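Local coordinates for alpha-galactosidase (Umbelopsis vinacea, PDB 3A5V) that hydrolyses terminal alpha-linked galactose from sugars as a tetrameric glycoside hydrolase family 27 enzyme, at the interface of chains A and B. Sequence-based numbering; all coordinates share one arbitrary frame. Chains: chain A/B, Alpha-galactosidase.

Contact 1: the interface of chains A and B. Residues chain A 134-139, 142; chain B 139-141.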
loop_
_atom_site.group_PDB
_atom_site.type_symbol
_atom_site.label_atom_id
_atom_site.label_comp_id
_atom_site.label_asym_id
_atom_site.label_seq_id
_atom_site.Cartn_x
_atom_site.Cartn_y
_atom_site.Cartn_z
ATOM N N GLN A 134 17.275 4.593 -10.454
ATOM C CA GLN A 134 17.367 6.001 -10.029
ATOM C C GLN A 134 16.000 6.524 -9.550
ATOM O O GLN A 134 15.595 7.670 -9.839
ATOM C CB GLN A 134 17.978 6.866 -11.148
ATOM C CG GLN A 134 19.309 6.303 -11.715
ATOM C CD GLN A 134 20.375 6.136 -10.636
ATOM O OE1 GLN A 134 20.579 7.038 -9.816
ATOM N NE2 GLN A 134 21.062 4.989 -10.640
ATOM N N GLY A 135 15.311 5.667 -8.796
ATOM C CA GLY A 135 13.988 5.982 -8.243
ATOM C C GLY A 135 12.872 6.156 -9.265
ATOM O O GLY A 135 11.804 6.677 -8.922
ATOM N N GLN A 136 13.087 5.712 -10.503
ATOM C CA GLN A 136 12.060 5.871 -11.554
ATOM C C GLN A 136 11.033 4.722 -11.575
ATOM O O GLN A 136 10.849 4.030 -12.585
ATOM C CB GLN A 136 12.693 6.105 -12.939
ATOM C CG GLN A 136 13.458 7.455 -13.046
ATOM C CD GLN A 136 14.139 7.641 -14.405
ATOM O OE1 GLN A 136 13.719 7.060 -15.405
ATOM N NE2 GLN A 136 15.189 8.453 -14.438
ATOM N N SER A 137 10.362 4.544 -10.441
ATOM C CA SER A 137 9.384 3.476 -10.240
ATOM C C SER A 137 8.571 3.852 -9.005
ATOM O O SER A 137 8.887 4.848 -8.346
ATOM C CB SER A 137 10.103 2.127 -10.025
ATOM O OG SER A 137 10.637 2.029 -8.707
ATOM N N GLY A 138 7.522 3.079 -8.707
ATOM C CA GLY A 138 6.666 3.331 -7.542
ATOM C C GLY A 138 5.240 3.721 -7.928
ATOM O O GLY A 138 4.331 3.675 -7.089
ATOM N N THR A 139 5.059 4.164 -9.174
ATOM C CA THR A 139 3.737 4.275 -9.787
ATOM C C THR A 139 3.809 3.583 -11.152
ATOM O O THR A 139 4.905 3.500 -11.742
ATOM C CB THR A 139 3.257 5.739 -10.012
ATOM O OG1 THR A 139 4.083 6.362 -11.007
ATOM C CG2 THR A 139 3.238 6.573 -8.683
ATOM N N LEU A 142 5.430 6.125 -13.653
ATOM C CA LEU A 142 6.908 6.199 -13.595
ATOM C C LEU A 142 7.589 5.022 -14.303
ATOM O O LEU A 142 8.545 5.209 -15.094
ATOM C CB LEU A 142 7.414 6.316 -12.141
ATOM C CG LEU A 142 7.225 7.668 -11.431
ATOM C CD1 LEU A 142 7.369 7.525 -9.882
ATOM C CD2 LEU A 142 8.227 8.674 -11.968
ATOM N N THR B 139 6.852 8.438 -2.989
ATOM C CA THR B 139 7.289 7.615 -4.113
ATOM C C THR B 139 8.820 7.569 -4.078
ATOM O O THR B 139 9.449 8.505 -3.543
ATOM C CB THR B 139 6.854 8.153 -5.509
ATOM O OG1 THR B 139 7.541 9.384 -5.777
ATOM C CG2 THR B 139 5.299 8.330 -5.622
ATOM N N PRO B 140 9.423 6.498 -4.645
ATOM C CA PRO B 140 10.878 6.437 -4.822
ATOM C C PRO B 140 11.422 7.669 -5.555
ATOM O O PRO B 140 12.496 8.169 -5.199
ATOM C CB PRO B 140 11.067 5.175 -5.678
ATOM C CG PRO B 140 9.927 4.298 -5.255
ATOM C CD PRO B 140 8.775 5.254 -5.108
ATOM N N LYS B 141 10.689 8.162 -6.554
ATOM C CA LYS B 141 11.131 9.340 -7.321
ATOM C C LYS B 141 11.162 10.632 -6.500
ATOM O O LYS B 141 12.123 11.402 -6.589
ATOM C CB LYS B 141 10.280 9.537 -8.595
ATOM C CG LYS B 141 10.785 10.704 -9.518
ATOM C CD LYS B 141 12.224 10.505 -10.013
ATOM C CE LYS B 141 12.611 11.545 -11.125
ATOM N NZ LYS B 141 14.114 11.754 -11.184
HETATM O O HOH W 1 15.783 9.628 -11.627
#
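One face of the B:Pro140 ring is laid against the chain A loop, with the carbonyl oxygen of A:Ser137 over that face, 3.3 Å from CG. The carbonyl oxygen of A:Gly135 lies on the same side, beyond CB, while at the CD edge the ring meets CA of A:Gly138 at 3.8 Å. Lacking side chains, A:Gly135 and A:Gly138 probably let the loop backbone come close to the ring. B:Pro140 opens helix 140-156, so these carbonyls point toward a helix start, whose partial positive charge may suit them. The oxygen of A:Gly135 also comes within 3.0 Å of the backbone N of B:Lys141, but the N-H is aimed away from it and no hydrogen bond forms.

Next along, the side chains of A:Leu142 and B:Lys141 lie nearly perpendicular. Both leucine methyls press on the root of the lysine from one side, CD1 3.8 Å from CB. The lysine chain starts with CG anti to the backbone N (chi1 -175°), bends at chi2, then runs out beside the loop. Its side-chain amine NZ reaches a water at 2.7 Å; the same water is held by the carbonyl oxygen of A:Gln134 and the side-chain amide NE2 of A:Gln136, joining the chains through solvent.

At the other end, the methyls of A:Thr139 and B:Thr139 meet, CG2 to CG2, at 4.1 Å. Behind this contact the A:Thr139 hydroxyl OG1 caps its own helix, accepting the backbone N-H of A:Leu142 at 3.0 Å, nearly straight at 169°.

Contact 2: the interface of chains A and B. Residues chain A 199-200, 210, 212-213; chain B 226-227, 229-230.
The side-chain amide nitrogen NE2 of B:Gln229 is gripped from both chains. Across the interface it donates to the carbonyl oxygen of A:Ala200 at 3.0 Å, a bent bond (138° at H) with the acceptor tilted out of the amide plane. Within chain B it donates to the carbonyl oxygen of B:Ala226 at 2.9 Å, almost straight (178°) and in the amide plane. Together the two bonds should fix the amide's rotation, placing OE1 3.2 Å from CA of A:Gly212 and beside CD1 of A:Phe213.

B:Gln229 gets there with CG between its backbone N and carbonyl carbon (chi1 59°), the chain extended beyond. It runs antiparallel to the A:Phe213 side chain, CB lying 3.7 Å from ring atom CE1. An alanine in place of B:Gln229 would probably leave the carbonyl of A:Ala200 without its cross-chain donor and open a gap where the amide sits against A:Gly212 and the CD1 edge of A:Phe213.

A:Leu210 meets the glutamine amide tip to tip and divides its methyls: CD2 packs on CG1 of B:Val227 at 3.9 Å, while CD1 lies alongside CE of B:Lys230. From there the side-chain amine NZ of B:Lys230 reaches a water at 2.9 Å that also contacts the backbone N of A:Gly212.

Chain B supplies the end of helix 217-227 and the 3-10 helix 228-230 that follows it. Chain A supplies loop segments on either side of the A:Cys203-A:Cys208 disulfide, with a second bridge, A:Cys201-A:Cys215, tying their flanks.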
loop_
_atom_site.group_PDB
_atom_site.type_symbol
_atom_site.label_atom_id
_atom_site.label_comp_id
_atom_site.label_asym_id
_atom_site.label_seq_id
_atom_site.Cartn_x
_atom_site.Cartn_y
_atom_site.Cartn_z
ATOM N N PRO A 199 14.021 -15.054 2.757
ATOM C CA PRO A 199 13.773 -13.661 3.159
ATOM C C PRO A 199 14.048 -12.656 2.038
ATOM O O PRO A 199 13.549 -11.524 2.099
ATOM C CB PRO A 199 14.752 -13.461 4.348
ATOM C CG PRO A 199 15.904 -14.405 4.010
ATOM C CD PRO A 199 15.136 -15.637 3.527
ATOM N N ALA A 200 14.810 -13.065 1.021
ATOM C CA ALA A 200 15.054 -12.209 -0.160
ATOM C C ALA A 200 13.860 -12.190 -1.124
ATOM O O ALA A 200 13.823 -11.379 -2.044
ATOM C CB ALA A 200 16.355 -12.622 -0.897
ATOM N N LEU A 210 9.065 -5.151 -3.216
ATOM C CA LEU A 210 10.425 -5.699 -3.151
ATOM C C LEU A 210 10.395 -7.114 -3.709
ATOM O O LEU A 210 10.222 -8.082 -2.983
ATOM C CB LEU A 210 10.996 -5.649 -1.716
ATOM C CG LEU A 210 12.405 -6.231 -1.462
ATOM C CD1 LEU A 210 13.469 -5.571 -2.328
ATOM C CD2 LEU A 210 12.771 -6.087 0.015
ATOM N N GLY A 212 12.713 -8.976 -5.235
ATOM C CA GLY A 212 13.846 -9.772 -4.767
ATOM C C GLY A 212 14.208 -10.947 -5.675
ATOM O O GLY A 212 14.048 -10.890 -6.900
ATOM N N PHE A 213 14.705 -12.013 -5.065
ATOM C CA PHE A 213 15.093 -13.231 -5.788
ATOM C C PHE A 213 15.024 -14.414 -4.821
ATOM O O PHE A 213 14.547 -14.248 -3.697
ATOM C CB PHE A 213 16.458 -13.058 -6.508
ATOM C CG PHE A 213 17.695 -13.110 -5.593
ATOM C CD1 PHE A 213 17.765 -12.389 -4.400
ATOM C CD2 PHE A 213 18.820 -13.873 -5.987
ATOM C CE1 PHE A 213 18.924 -12.437 -3.576
ATOM C CE2 PHE A 213 19.979 -13.934 -5.184
ATOM C CZ PHE A 213 20.029 -13.195 -3.974
ATOM N N ALA B 226 15.323 -8.753 4.781
ATOM C CA ALA B 226 14.701 -8.576 3.462
ATOM C C ALA B 226 15.567 -7.777 2.492
ATOM O O ALA B 226 15.488 -7.984 1.292
ATOM C CB ALA B 226 13.295 -7.899 3.577
ATOM N N VAL B 227 16.395 -6.869 3.006
ATOM C CA VAL B 227 17.087 -5.903 2.129
ATOM C C VAL B 227 18.599 -6.133 1.976
ATOM O O VAL B 227 19.248 -5.474 1.147
ATOM C CB VAL B 227 16.754 -4.422 2.509
ATOM C CG1 VAL B 227 15.230 -4.187 2.422
ATOM C CG2 VAL B 227 17.257 -4.054 3.939
ATOM N N GLN B 229 20.072 -8.319 0.469
ATOM C CA GLN B 229 20.345 -8.656 -0.933
ATOM C C GLN B 229 20.816 -7.445 -1.786
ATOM O O GLN B 229 21.414 -7.639 -2.850
ATOM C CB GLN B 229 19.087 -9.267 -1.586
ATOM C CG GLN B 229 17.867 -8.327 -1.560
ATOM C CD GLN B 229 16.637 -8.973 -2.192
ATOM O OE1 GLN B 229 16.685 -9.403 -3.339
ATOM N NE2 GLN B 229 15.538 -9.030 -1.447
ATOM N N LYS B 230 20.508 -6.218 -1.351
ATOM C CA LYS B 230 20.804 -5.032 -2.154
ATOM C C LYS B 230 22.162 -4.409 -1.835
ATOM O O LYS B 230 22.648 -3.563 -2.597
ATOM C CB LYS B 230 19.702 -3.950 -2.004
ATOM C CG LYS B 230 18.283 -4.375 -2.453
ATOM C CD LYS B 230 18.202 -4.693 -3.932
ATOM C CE LYS B 230 16.817 -5.233 -4.263
ATOM N NZ LYS B 230 16.684 -5.472 -5.726
HETATM O O HOH W 2 13.967 -6.506 -6.106
#

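Contact 1 and contact 2 are two patches of the same A-B interface that share no residue; the centres of their C-alpha atoms lie about 18 Å apart. In each, chain A offers mainly loop residues, with A:Leu142 from the start of its own helix 140-156 added in contact 1, and chain B mainly a helical end: the start of helix 140-156, then the finish of helix 217-227 with its 3-10 extension. Position 139 faces its own copy in contact 1, whereas contact 2 pairs different stretches, and perfect two-fold symmetry is lacking across this interface. Such spaced supports would probably limit rocking between subunits within the tetramer.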